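Local coordinates for nitroreductase-like family protein (Bacillus cereus, PDB 2I7H) that binds flavin mononucleotide as a member of the nitroreductase-like family, in a pocket to which both subunits of a two-chain assembly contribute, at residues Gln95-Met100 against Gln157-Ile162; Lys30-Glu35 against Trp128-Gly133; Lys64-Val69 against Ile84-Phe89; Arg18-Phe23 against Gly166-Ala171. One frame throughout, in Å; residues are numbered along the deposited sequence.

Interaction 1 (Gln95-Met100 against Gln157-Ile162)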
# COMPACT_ATOMS: atom_id res chain seq x y z
N GLN A 95 6.96 17.29 -7.27
CA GLN A 95 5.69 16.55 -7.24
C GLN A 95 5.81 15.32 -8.11
O GLN A 95 6.40 15.38 -9.20
CB GLN A 95 4.52 17.39 -7.75
CG GLN A 95 4.00 18.42 -6.78
CD GLN A 95 4.67 19.78 -6.94
OE1 GLN A 95 5.13 20.14 -8.03
NE2 GLN A 95 4.70 20.55 -5.84
N ILE A 96 5.27 14.21 -7.62
CA ILE A 96 5.17 12.98 -8.39
C ILE A 96 3.70 12.53 -8.52
O ILE A 96 3.08 12.13 -7.54
CB ILE A 96 6.07 11.86 -7.83
CG1 ILE A 96 7.53 12.33 -7.86
CG2 ILE A 96 5.96 10.61 -8.72
CD1 ILE A 96 8.52 11.34 -7.35
N VAL A 97 3.16 12.64 -9.73
CA VAL A 97 1.83 12.13 -10.01
C VAL A 97 1.98 10.63 -10.28
O VAL A 97 2.74 10.22 -11.15
CB VAL A 97 1.15 12.88 -11.20
CG1 VAL A 97 -0.25 12.41 -11.37
CG2 VAL A 97 1.16 14.41 -11.02
N VAL A 98 1.32 9.81 -9.48
CA VAL A 98 1.39 8.35 -9.64
C VAL A 98 0.06 7.90 -10.23
O VAL A 98 -1.01 8.18 -9.66
CB VAL A 98 1.63 7.61 -8.30
CG1 VAL A 98 1.62 6.10 -8.52
CG2 VAL A 98 2.96 8.10 -7.59
N TYR A 99 0.12 7.22 -11.37
CA TYR A 99 -1.07 6.82 -12.05
C TYR A 99 -0.96 5.40 -12.61
O TYR A 99 0.13 4.81 -12.63
CB TYR A 99 -1.48 7.86 -13.13
CG TYR A 99 -0.56 7.91 -14.28
CD1 TYR A 99 0.60 8.70 -14.25
CD2 TYR A 99 -0.81 7.14 -15.41
CE1 TYR A 99 1.47 8.73 -15.32
CE2 TYR A 99 0.05 7.16 -16.50
CZ TYR A 99 1.19 7.95 -16.44
OH TYR A 99 2.04 7.97 -17.51
N MSE A 100 -2.11 4.87 -13.03
CA MSE A 100 -2.20 3.53 -13.61
C MSE A 100 -3.29 3.48 -14.67
O MSE A 100 -4.23 4.29 -14.65
CB MSE A 100 -2.49 2.46 -12.53
CG MSE A 100 -3.83 2.70 -11.81
SE MSE A 100 -4.17 1.32 -10.50
CE MSE A 100 -5.99 1.02 -10.86
N GLN A 157 -7.23 6.35 -17.24
CA GLN A 157 -6.01 6.33 -16.44
C GLN A 157 -6.33 6.97 -15.11
O GLN A 157 -6.84 8.08 -15.06
CB GLN A 157 -4.86 7.05 -17.14
CG GLN A 157 -4.40 6.33 -18.38
CD GLN A 157 -3.30 7.07 -19.09
OE1 GLN A 157 -3.44 8.23 -19.45
NE2 GLN A 157 -2.18 6.40 -19.29
N ARG A 158 -6.06 6.24 -14.04
CA ARG A 158 -6.43 6.63 -12.71
C ARG A 158 -5.23 7.21 -11.97
O ARG A 158 -4.12 6.68 -12.05
CB ARG A 158 -6.99 5.43 -11.93
CG ARG A 158 -7.21 5.71 -10.47
CD ARG A 158 -7.48 4.43 -9.70
NE ARG A 158 -8.81 3.87 -9.98
CZ ARG A 158 -9.89 4.06 -9.22
NH1 ARG A 158 -9.80 4.82 -8.14
NH2 ARG A 158 -11.07 3.50 -9.56
N ILE A 159 -5.47 8.30 -11.26
CA ILE A 159 -4.44 8.94 -10.47
C ILE A 159 -4.60 8.43 -9.06
O ILE A 159 -5.59 8.69 -8.39
CB ILE A 159 -4.52 10.49 -10.53
CG1 ILE A 159 -4.35 10.98 -11.97
CG2 ILE A 159 -3.53 11.15 -9.55
CD1 ILE A 159 -4.47 12.50 -12.14
N VAL A 160 -3.61 7.67 -8.62
CA VAL A 160 -3.60 7.11 -7.28
C VAL A 160 -3.16 8.12 -6.22
O VAL A 160 -3.67 8.10 -5.10
CB VAL A 160 -2.75 5.83 -7.22
CG1 VAL A 160 -2.88 5.19 -5.89
CG2 VAL A 160 -3.24 4.88 -8.34
N GLY A 161 -2.23 9.01 -6.57
CA GLY A 161 -1.81 10.03 -5.64
C GLY A 161 -0.86 11.02 -6.28
O GLY A 161 -0.27 10.74 -7.33
N ILE A 162 -0.77 12.20 -5.67
CA ILE A 162 0.30 13.13 -6.00
C ILE A 162 1.17 13.23 -4.78
O ILE A 162 0.71 13.61 -3.72
CB ILE A 162 -0.21 14.52 -6.45
CG1 ILE A 162 -1.21 14.35 -7.61
CG2 ILE A 162 1.01 15.46 -6.81
CD1 ILE A 162 -1.64 15.64 -8.32
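Val98 faces both Val160 and Gly161 across two antiparallel strands, which makes a classic beta bulge. The segments lie on strands 94-101 and 157-167, the two inner strands of the four-stranded antiparallel sheet in this nitroreductase-like fold. The bulge shows first in the backbone bonds. Val98 N gives a nearly straight hydrogen bond to Gly161 O at 2.8 Å. Val98 O accepts two donors, Val160 N at 2.8 Å and, more weakly, Gly161 N at 3.4 Å. Beyond the bulge, Met100 and Arg158 form a regular hydrogen-bonded pair, with Arg158 N 2.7 Å from Met100 O. Tyr99 with Ile159 and Val97 with Ile162 are non-hydrogen-bonded pairs.

Apolar contacts lie on both faces of the sheet. Val97 has CG1 anti to its backbone N (chi1 -175°), and this methyl meets Ile159 CG2 at 4.0 Å. Its CG2 lies beside Ile162 CD1. Met100, on the face of Val98, touches CG2 of the bulge residue Val160 with its CG at 4.1 Å, the two side chains crossing at about a right angle. Helix 106-129 covers Val98 with Thr116 and Met120.

The polar ends have partners beyond the strands. Arg158 makes salt bridges with Glu102 and with Asp110 of the second subunit. Val160 O is hydrogen-bonded to NE1 of Trp136, a residue of the flavin mononucleotide pocket. Gln157 is held by Thr154 and Asn101. It runs beside Tyr99 with its amide turned 73° from the ring, and NE2 lies 3.7 Å from Tyr99 CE2.

Interaction 2 (Lys30-Glu35 against Trp128-Gly133)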
# COMPACT_ATOMS: atom_id res chain seq x y z
N LYS A 30 17.29 14.87 -8.69
CA LYS A 30 16.44 14.06 -9.56
C LYS A 30 16.88 12.59 -9.55
O LYS A 30 16.04 11.68 -9.56
CB LYS A 30 16.52 14.64 -10.98
CG LYS A 30 15.83 13.85 -12.05
CD LYS A 30 16.72 13.73 -13.29
CE LYS A 30 16.76 15.01 -14.13
NZ LYS A 30 17.50 14.77 -15.41
N ASP A 31 18.19 12.37 -9.51
CA ASP A 31 18.80 11.05 -9.57
C ASP A 31 18.51 10.27 -8.29
O ASP A 31 18.44 9.04 -8.31
CB ASP A 31 20.31 11.17 -9.77
CG ASP A 31 20.69 11.38 -11.24
OD1 ASP A 31 19.78 11.49 -12.10
OD2 ASP A 31 21.91 11.42 -11.54
N LEU A 32 18.37 10.99 -7.19
CA LEU A 32 17.94 10.40 -5.94
C LEU A 32 16.47 9.93 -5.99
O LEU A 32 16.15 8.84 -5.52
CB LEU A 32 18.13 11.41 -4.81
CG LEU A 32 17.63 11.02 -3.43
CD1 LEU A 32 18.36 9.79 -2.93
CD2 LEU A 32 17.81 12.18 -2.48
N LEU A 33 15.60 10.75 -6.56
CA LEU A 33 14.19 10.39 -6.67
C LEU A 33 14.03 9.19 -7.57
O LEU A 33 13.19 8.33 -7.32
CB LEU A 33 13.35 11.56 -7.20
CG LEU A 33 13.29 12.81 -6.32
CD1 LEU A 33 12.62 13.91 -7.06
CD2 LEU A 33 12.53 12.52 -5.04
N ILE A 34 14.85 9.12 -8.61
CA ILE A 34 14.80 8.01 -9.55
C ILE A 34 15.33 6.76 -8.87
O ILE A 34 14.82 5.66 -9.08
CB ILE A 34 15.60 8.34 -10.85
CG1 ILE A 34 14.84 9.36 -11.70
CG2 ILE A 34 15.94 7.06 -11.65
CD1 ILE A 34 15.75 10.08 -12.68
N GLU A 35 16.36 6.93 -8.05
CA GLU A 35 16.94 5.83 -7.29
C GLU A 35 15.88 5.24 -6.34
O GLU A 35 15.63 4.04 -6.37
CB GLU A 35 18.21 6.27 -6.54
CG GLU A 35 18.75 5.21 -5.61
CD GLU A 35 20.11 5.54 -5.00
OE1 GLU A 35 20.55 4.76 -4.12
OE2 GLU A 35 20.77 6.55 -5.39
N TRP A 128 11.85 8.55 3.54
CA TRP A 128 12.05 8.90 4.96
C TRP A 128 13.46 8.54 5.44
O TRP A 128 14.07 9.29 6.21
CB TRP A 128 11.01 8.21 5.87
CG TRP A 128 11.08 8.74 7.25
CD1 TRP A 128 11.73 8.17 8.33
CD2 TRP A 128 10.57 10.00 7.70
NE1 TRP A 128 11.62 9.00 9.42
CE2 TRP A 128 10.91 10.12 9.07
CE3 TRP A 128 9.83 11.03 7.08
CZ2 TRP A 128 10.53 11.24 9.85
CZ3 TRP A 128 9.46 12.15 7.84
CH2 TRP A 128 9.80 12.23 9.23
N GLU A 129 13.95 7.39 4.98
CA GLU A 129 15.28 6.86 5.33
C GLU A 129 16.43 7.80 4.92
O GLU A 129 17.43 7.91 5.64
CB GLU A 129 15.44 5.43 4.78
CG GLU A 129 16.86 4.87 4.80
CD GLU A 129 16.94 3.38 4.39
OE1 GLU A 129 16.83 3.04 3.18
OE2 GLU A 129 17.12 2.54 5.30
N ARG A 130 16.28 8.49 3.79
CA ARG A 130 17.26 9.48 3.31
C ARG A 130 17.01 10.89 3.79
O ARG A 130 17.65 11.80 3.31
CB ARG A 130 17.27 9.56 1.79
CG ARG A 130 17.24 8.26 1.07
CD ARG A 130 18.53 7.53 1.30
NE ARG A 130 18.62 6.41 0.38
CZ ARG A 130 19.39 6.40 -0.69
NH1 ARG A 130 20.17 7.47 -0.99
NH2 ARG A 130 19.39 5.30 -1.46
N GLY A 131 16.04 11.08 4.70
CA GLY A 131 15.69 12.42 5.18
C GLY A 131 14.72 13.24 4.33
O GLY A 131 14.46 14.42 4.62
N LEU A 132 14.18 12.64 3.27
CA LEU A 132 13.12 13.28 2.49
C LEU A 132 11.73 13.07 3.10
O LEU A 132 11.33 11.96 3.43
CB LEU A 132 13.11 12.77 1.05
CG LEU A 132 14.05 13.35 0.02
CD1 LEU A 132 13.98 12.47 -1.22
CD2 LEU A 132 13.63 14.74 -0.32
N GLY A 133 11.01 14.17 3.25
CA GLY A 133 9.64 14.11 3.68
C GLY A 133 8.74 14.15 2.46
O GLY A 133 9.15 14.58 1.37
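Leu32 and Leu132 reach toward each other tip to tip, and they form the tight part of this contact. Leu32 CD2 lies 4.0 Å from Leu132 CD1. Leu33 joins them from the next position of the helix. It starts out away from 128-133, yet its CD2 returns to 4.1 Å from Leu132 CD1. Leu33 and Leu132 cross at about a right angle. One methyl of Leu132 therefore touches two leucines of helix 30-40. Ile165 and Tyr167 of strand 157-167 pack against the same group.

The outer side is polar and more exposed. The other methyl of Leu32, CD1, lies 3.5 Å from Arg130 NH1, and the two side chains slide past each other in opposite directions. Beyond them Arg130 NH2 gives a hydrogen bond to Glu35 OE1 at 3.0 Å, part of a salt bridge. Glu35 OE1 lies almost in the guanidinium plane. At the acid, however, the donor stands 66° out of the carboxylate plane, and the two planes are 81° apart. One hydrogen bond joins the pair, from NH2 to OE1, and the two groups do not lie flat together. Both residues are exposed at the surface.

Gly131, with a phi of 84°, lets the chain turn from helix 106-129 into strand 132-137. Its N is bonded to Trp128 O at 3.1 Å, and Leu132 N reaches back to Ala127 O. This is the glycine-terminated helix end known as a Schellman motif, here with its following leucine packed against a second helix.

Interaction 3 (Lys64-Val69 against Ile84-Phe89)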
# COMPACT_ATOMS: atom_id res chain seq x y z
N LYS A 64 3.94 23.91 -14.81
CA LYS A 64 3.06 23.24 -15.76
C LYS A 64 1.96 22.49 -15.03
O LYS A 64 0.81 22.51 -15.46
CB LYS A 64 3.84 22.27 -16.65
CG LYS A 64 4.72 22.94 -17.64
CD LYS A 64 4.49 22.36 -19.01
CE LYS A 64 5.45 22.98 -20.00
NZ LYS A 64 6.75 22.30 -19.83
N LEU A 65 2.34 21.83 -13.94
CA LEU A 65 1.41 21.14 -13.06
C LEU A 65 0.46 22.15 -12.46
O LEU A 65 -0.75 21.93 -12.44
CB LEU A 65 2.17 20.46 -11.91
CG LEU A 65 1.66 19.13 -11.36
CD1 LEU A 65 1.90 19.03 -9.87
CD2 LEU A 65 0.24 18.85 -11.68
N VAL A 66 1.02 23.24 -11.95
CA VAL A 66 0.20 24.31 -11.38
C VAL A 66 -0.84 24.80 -12.38
O VAL A 66 -2.01 24.95 -12.02
CB VAL A 66 1.05 25.48 -10.84
CG1 VAL A 66 0.16 26.68 -10.56
CG2 VAL A 66 1.75 25.06 -9.58
N ASP A 67 -0.41 25.05 -13.61
CA ASP A 67 -1.30 25.52 -14.66
C ASP A 67 -2.47 24.53 -14.88
O ASP A 67 -3.63 24.93 -14.95
CB ASP A 67 -0.52 25.82 -15.96
CG ASP A 67 0.34 27.10 -15.86
OD1 ASP A 67 0.30 27.81 -14.83
OD2 ASP A 67 1.08 27.39 -16.83
N ALA A 68 -2.15 23.24 -14.96
CA ALA A 68 -3.15 22.18 -15.03
C ALA A 68 -4.09 22.18 -13.81
O ALA A 68 -5.31 22.07 -13.96
CB ALA A 68 -2.50 20.82 -15.25
N VAL A 69 -3.54 22.37 -12.61
CA VAL A 69 -4.37 22.43 -11.41
C VAL A 69 -5.37 23.59 -11.48
O VAL A 69 -6.58 23.40 -11.27
CB VAL A 69 -3.55 22.56 -10.08
CG1 VAL A 69 -4.50 22.76 -8.91
CG2 VAL A 69 -2.69 21.31 -9.85
N ILE A 84 -2.62 30.73 -3.25
CA ILE A 84 -2.25 29.85 -2.15
C ILE A 84 -1.56 28.59 -2.67
O ILE A 84 -0.44 28.24 -2.26
CB ILE A 84 -3.53 29.40 -1.32
CG1 ILE A 84 -4.17 30.57 -0.54
CG2 ILE A 84 -3.22 28.20 -0.40
CD1 ILE A 84 -3.19 31.51 0.17
N LEU A 85 -2.25 27.91 -3.57
CA LEU A 85 -1.85 26.60 -4.02
C LEU A 85 -0.65 26.69 -4.95
O LEU A 85 0.31 25.93 -4.79
CB LEU A 85 -3.05 25.92 -4.67
CG LEU A 85 -2.82 24.56 -5.27
CD1 LEU A 85 -4.07 23.74 -5.18
CD2 LEU A 85 -2.34 24.75 -6.72
N SER A 86 -0.69 27.62 -5.89
CA SER A 86 0.47 27.96 -6.72
C SER A 86 1.75 28.23 -5.91
O SER A 86 2.82 27.74 -6.25
CB SER A 86 0.15 29.17 -7.59
OG SER A 86 1.20 29.43 -8.50
N ASP A 87 1.63 29.00 -4.83
CA ASP A 87 2.76 29.31 -3.99
C ASP A 87 3.27 28.09 -3.25
O ASP A 87 4.49 27.92 -3.07
CB ASP A 87 2.40 30.43 -3.02
CG ASP A 87 2.32 31.77 -3.71
OD1 ASP A 87 2.49 31.83 -4.95
OD2 ASP A 87 2.08 32.79 -3.02
N ARG A 88 2.34 27.23 -2.83
CA ARG A 88 2.68 25.98 -2.16
C ARG A 88 3.43 25.00 -3.07
O ARG A 88 4.45 24.42 -2.69
CB ARG A 88 1.44 25.31 -1.61
CG ARG A 88 1.70 24.60 -0.32
CD ARG A 88 1.18 23.18 -0.31
NE ARG A 88 -0.24 23.04 -0.61
CZ ARG A 88 -0.75 22.15 -1.45
NH1 ARG A 88 0.04 21.31 -2.11
NH2 ARG A 88 -2.05 22.09 -1.65
N PHE A 89 2.91 24.80 -4.27
CA PHE A 89 3.50 23.86 -5.23
C PHE A 89 4.89 24.34 -5.64
O PHE A 89 5.76 23.56 -6.03
CB PHE A 89 2.61 23.78 -6.48
CG PHE A 89 1.52 22.76 -6.40
CD1 PHE A 89 0.57 22.81 -5.40
CD2 PHE A 89 1.42 21.78 -7.39
CE1 PHE A 89 -0.45 21.87 -5.34
CE2 PHE A 89 0.38 20.85 -7.34
CZ PHE A 89 -0.56 20.90 -6.31
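Leu65 and Val69 meet the ring of Phe89 at CE2, while Val66 touches its CB. Leu65 CD1 approaches the ring at its edge, in the ring plane, 3.5 Å from Phe89 CE2. Val66 CG2 meets the root of the side chain, 3.5 Å from Phe89 CB. Val69 CG2 comes tip to tip with the ring, 4.0 Å from CE2 of Phe89. Phe89 has CG anti to its carbonyl carbon (chi1 -88°), which leaves CG 3.9 Å from Val66 CG2.

Two more contacts complete the packing. Val69 CG1 packs on Leu85 CD2 at 3.7 Å, so the two methyls of Val69 serve different partners. Val66 does the same: its CG1 lies 3.6 Å from Ser86 OG. Val66 and Ser86 have the nearest CA atoms of the two segments, 5.9 Å apart. The contact across the two segments is van der Waals packing.

The two helical segments run antiparallel, at 157°, with a closest approach of their axes of 9.9 Å. Leu65 and Val69 are one helical turn apart, as are Leu85 and Phe89, and each pair points toward the other helix.

Phe147 of helix 145-150 touches Leu65 and Val69, and Phe73 packs on Leu85. Phe89 also meets the His164 ring edge-to-face, which brings strand 157-167 into contact with this helical hairpin of 62-71 and 75-90.

Interaction 4 (Arg18-Phe23 against Gly166-Ala171). With FMN (flavin mononucleotide), chain G.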
# COMPACT_ATOMS: atom_id res chain seq x y z
N ARG A 18 6.48 10.54 8.85
CA ARG A 18 5.37 11.48 8.97
C ARG A 18 5.11 12.08 7.60
O ARG A 18 6.04 12.29 6.81
CB ARG A 18 5.72 12.64 9.92
CG ARG A 18 6.11 12.28 11.34
CD ARG A 18 4.88 12.02 12.20
NE ARG A 18 4.68 10.59 12.20
CZ ARG A 18 5.12 9.76 13.14
NH1 ARG A 18 5.72 10.21 14.24
NH2 ARG A 18 4.91 8.47 12.97
N SER A 19 3.83 12.37 7.33
CA SER A 19 3.46 13.22 6.21
C SER A 19 4.01 14.62 6.46
O SER A 19 3.76 15.23 7.51
CB SER A 19 1.93 13.27 6.08
OG SER A 19 1.46 12.01 5.64
N VAL A 20 4.77 15.13 5.50
CA VAL A 20 5.41 16.43 5.62
C VAL A 20 4.82 17.31 4.53
O VAL A 20 4.75 16.91 3.37
CB VAL A 20 6.95 16.29 5.52
CG1 VAL A 20 7.62 17.63 5.34
CG2 VAL A 20 7.48 15.60 6.76
N ARG A 21 4.36 18.50 4.91
CA ARG A 21 3.61 19.35 4.00
C ARG A 21 4.32 20.68 3.78
O ARG A 21 3.88 21.49 2.96
CB ARG A 21 2.18 19.54 4.50
CG ARG A 21 1.42 18.20 4.68
CD ARG A 21 0.05 18.39 5.26
NE ARG A 21 -0.75 17.17 5.19
CZ ARG A 21 -0.89 16.27 6.17
NH1 ARG A 21 -0.27 16.42 7.32
NH2 ARG A 21 -1.65 15.20 5.99
N THR A 22 5.40 20.90 4.52
CA THR A 22 6.21 22.09 4.33
C THR A 22 7.70 21.76 4.29
O THR A 22 8.23 20.99 5.10
CB THR A 22 5.87 23.22 5.34
OG1 THR A 22 6.41 24.46 4.86
CG2 THR A 22 6.40 22.91 6.74
N PHE A 23 8.37 22.33 3.30
CA PHE A 23 9.73 21.94 2.94
C PHE A 23 10.73 23.08 3.01
O PHE A 23 10.38 24.21 2.71
CB PHE A 23 9.73 21.29 1.56
CG PHE A 23 8.66 20.22 1.41
CD1 PHE A 23 7.45 20.51 0.80
CD2 PHE A 23 8.84 18.94 1.94
CE1 PHE A 23 6.45 19.53 0.70
CE2 PHE A 23 7.88 17.99 1.83
CZ PHE A 23 6.68 18.28 1.21
N GLY A 166 10.19 16.85 -0.40
CA GLY A 166 11.38 17.67 -0.22
C GLY A 166 11.97 17.49 1.16
O GLY A 166 11.39 16.80 2.01
N TYR A 167 13.13 18.09 1.38
CA TYR A 167 13.77 18.08 2.70
C TYR A 167 12.98 19.00 3.62
O TYR A 167 12.28 19.90 3.18
CB TYR A 167 15.25 18.50 2.60
CG TYR A 167 16.06 17.52 1.80
CD1 TYR A 167 16.44 17.79 0.48
CD2 TYR A 167 16.42 16.29 2.35
CE1 TYR A 167 17.17 16.85 -0.27
CE2 TYR A 167 17.14 15.34 1.63
CZ TYR A 167 17.50 15.63 0.32
OH TYR A 167 18.22 14.69 -0.38
N PHE A 168 13.08 18.74 4.91
CA PHE A 168 12.26 19.47 5.88
C PHE A 168 13.03 19.79 7.14
O PHE A 168 14.02 19.14 7.46
CB PHE A 168 10.98 18.67 6.22
CG PHE A 168 11.25 17.35 6.85
CD1 PHE A 168 11.19 17.19 8.22
CD2 PHE A 168 11.58 16.25 6.07
CE1 PHE A 168 11.47 15.95 8.80
CE2 PHE A 168 11.85 15.01 6.64
CZ PHE A 168 11.78 14.85 7.99
N ASP A 169 12.54 20.79 7.84
CA ASP A 169 13.15 21.26 9.07
C ASP A 169 12.83 20.31 10.22
O ASP A 169 13.70 19.56 10.67
CB ASP A 169 12.67 22.68 9.37
CG ASP A 169 13.67 23.47 10.14
OD1 ASP A 169 14.24 22.95 11.13
OD2 ASP A 169 13.90 24.64 9.75
N LYS A 170 11.58 20.32 10.67
CA LYS A 170 11.16 19.57 11.84
C LYS A 170 10.08 18.56 11.47
O LYS A 170 9.17 18.88 10.70
CB LYS A 170 10.66 20.52 12.94
CG LYS A 170 9.41 21.35 12.59
CD LYS A 170 9.76 22.62 11.81
CE LYS A 170 8.52 23.24 11.17
NZ LYS A 170 8.82 24.61 10.68
N ALA A 171 10.19 17.34 12.00
CA ALA A 171 9.16 16.33 11.76
C ALA A 171 7.88 16.77 12.49
O ALA A 171 7.94 17.16 13.67
CB ALA A 171 9.61 14.97 12.24
N1 FMN G . -2.77 14.52 3.40
C2 FMN G . -3.15 15.78 2.92
O2 FMN G . -2.77 16.79 3.50
N3 FMN G . -3.94 15.88 1.78
C4 FMN G . -4.34 14.71 1.15
O4 FMN G . -5.24 14.74 0.32
C4A FMN G . -3.97 13.47 1.63
N5 FMN G . -4.40 12.33 0.97
C5A FMN G . -4.04 11.08 1.45
C6 FMN G . -4.50 9.98 0.75
C7 FMN G . -4.20 8.69 1.12
C7M FMN G . -4.51 7.60 0.13
C8 FMN G . -3.41 8.49 2.25
C8M FMN G . -3.00 7.08 2.58
C9 FMN G . -2.94 9.61 2.98
C9A FMN G . -3.25 10.93 2.60
N10 FMN G . -2.81 12.10 3.28
C10 FMN G . -3.17 13.36 2.77
C1' FMN G . -2.23 12.06 4.69
C2' FMN G . -3.34 12.10 5.74
O2' FMN G . -4.03 13.32 5.66
C3' FMN G . -2.98 11.81 7.22
O3' FMN G . -2.94 12.95 8.06
C4' FMN G . -1.67 11.12 7.46
O4' FMN G . -1.45 10.08 6.54
C5' FMN G . -1.67 10.57 8.89
O5' FMN G . -0.51 11.11 9.49
P FMN G . 0.96 10.60 9.01
O1P FMN G . 1.98 11.66 9.35
O2P FMN G . 1.23 9.35 9.81
O3P FMN G . 1.02 10.24 7.53
O HOH W 1 10.05 22.07 7.13
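The loop 18-23 is part of the flavin mononucleotide pocket, and its Val20 packs on Phe168, in the turn that follows strand 157-167. Val20 CG2 stands over the centre of the Phe168 ring, 4.1 Å from the centroid, in a CH-pi contact. Val20 CG1 touches Phe168 CB at 3.6 Å. The two side chains cross at about a right angle. Phe168 has CG between the backbone N and the carbonyl carbon (chi1 61°), the crowded position, which puts CG 3.9 Å from Val20 CG1. Trp128 also meets the Phe168 ring, with the planes about 25° apart.

Phe23 meets the backbone of Gly166 and Tyr167. Its CD2 is 3.3 Å from Gly166 O, while Tyr167 O comes near the ring edge. Between the two segments a water donates to Thr22 O and accepts from Asp169 N.

The residues on either side of Val20 hold the ligand. Ser19 grips the phosphate twice: its N is 2.8 Å from O1P, and its OG is 2.6 Å from O3P. Arg21 binds the flavin ring edge, with NE 2.7 Å from O2 and NH2 2.9 Å from N1. The Arg21 chain is extended from CG to NE, and N1 lies in the guanidinium plane. Positive charge here would probably draw electron density toward N1 and O2. Ser19 CB lies over one face of that guanidinium.

Arg17, Lys137 and Ser138 add further bonds to the ligand, and so do Asn45 and His46 of the second subunit. A flavin mononucleotide site shared between two subunits is characteristic of the nitroreductase fold.

Interaction 4 opens first along the chain and closes last, so the other three lie between its segments. Interaction 3 closes before interaction 1 opens, and interactions 1 and 2 alternate. Interactions 1, 2 and 4 all reach the four-stranded sheet. Interactions 1 and 4 use different parts of strand 157-167, with centres about 21 Å apart. Interactions 2 and 4 have centres about 13 Å apart and are tied by Gly133 N to Gly166 O between neighbouring strands. Interaction 3 is a helical hairpin, its centre about 16 Å from that of interaction 1. It joins the sheet through a probable hydrogen bond from Gln95 NE2 to Phe89 O. The sheet thus connects the flavin-binding loop of interaction 4 with this hairpin.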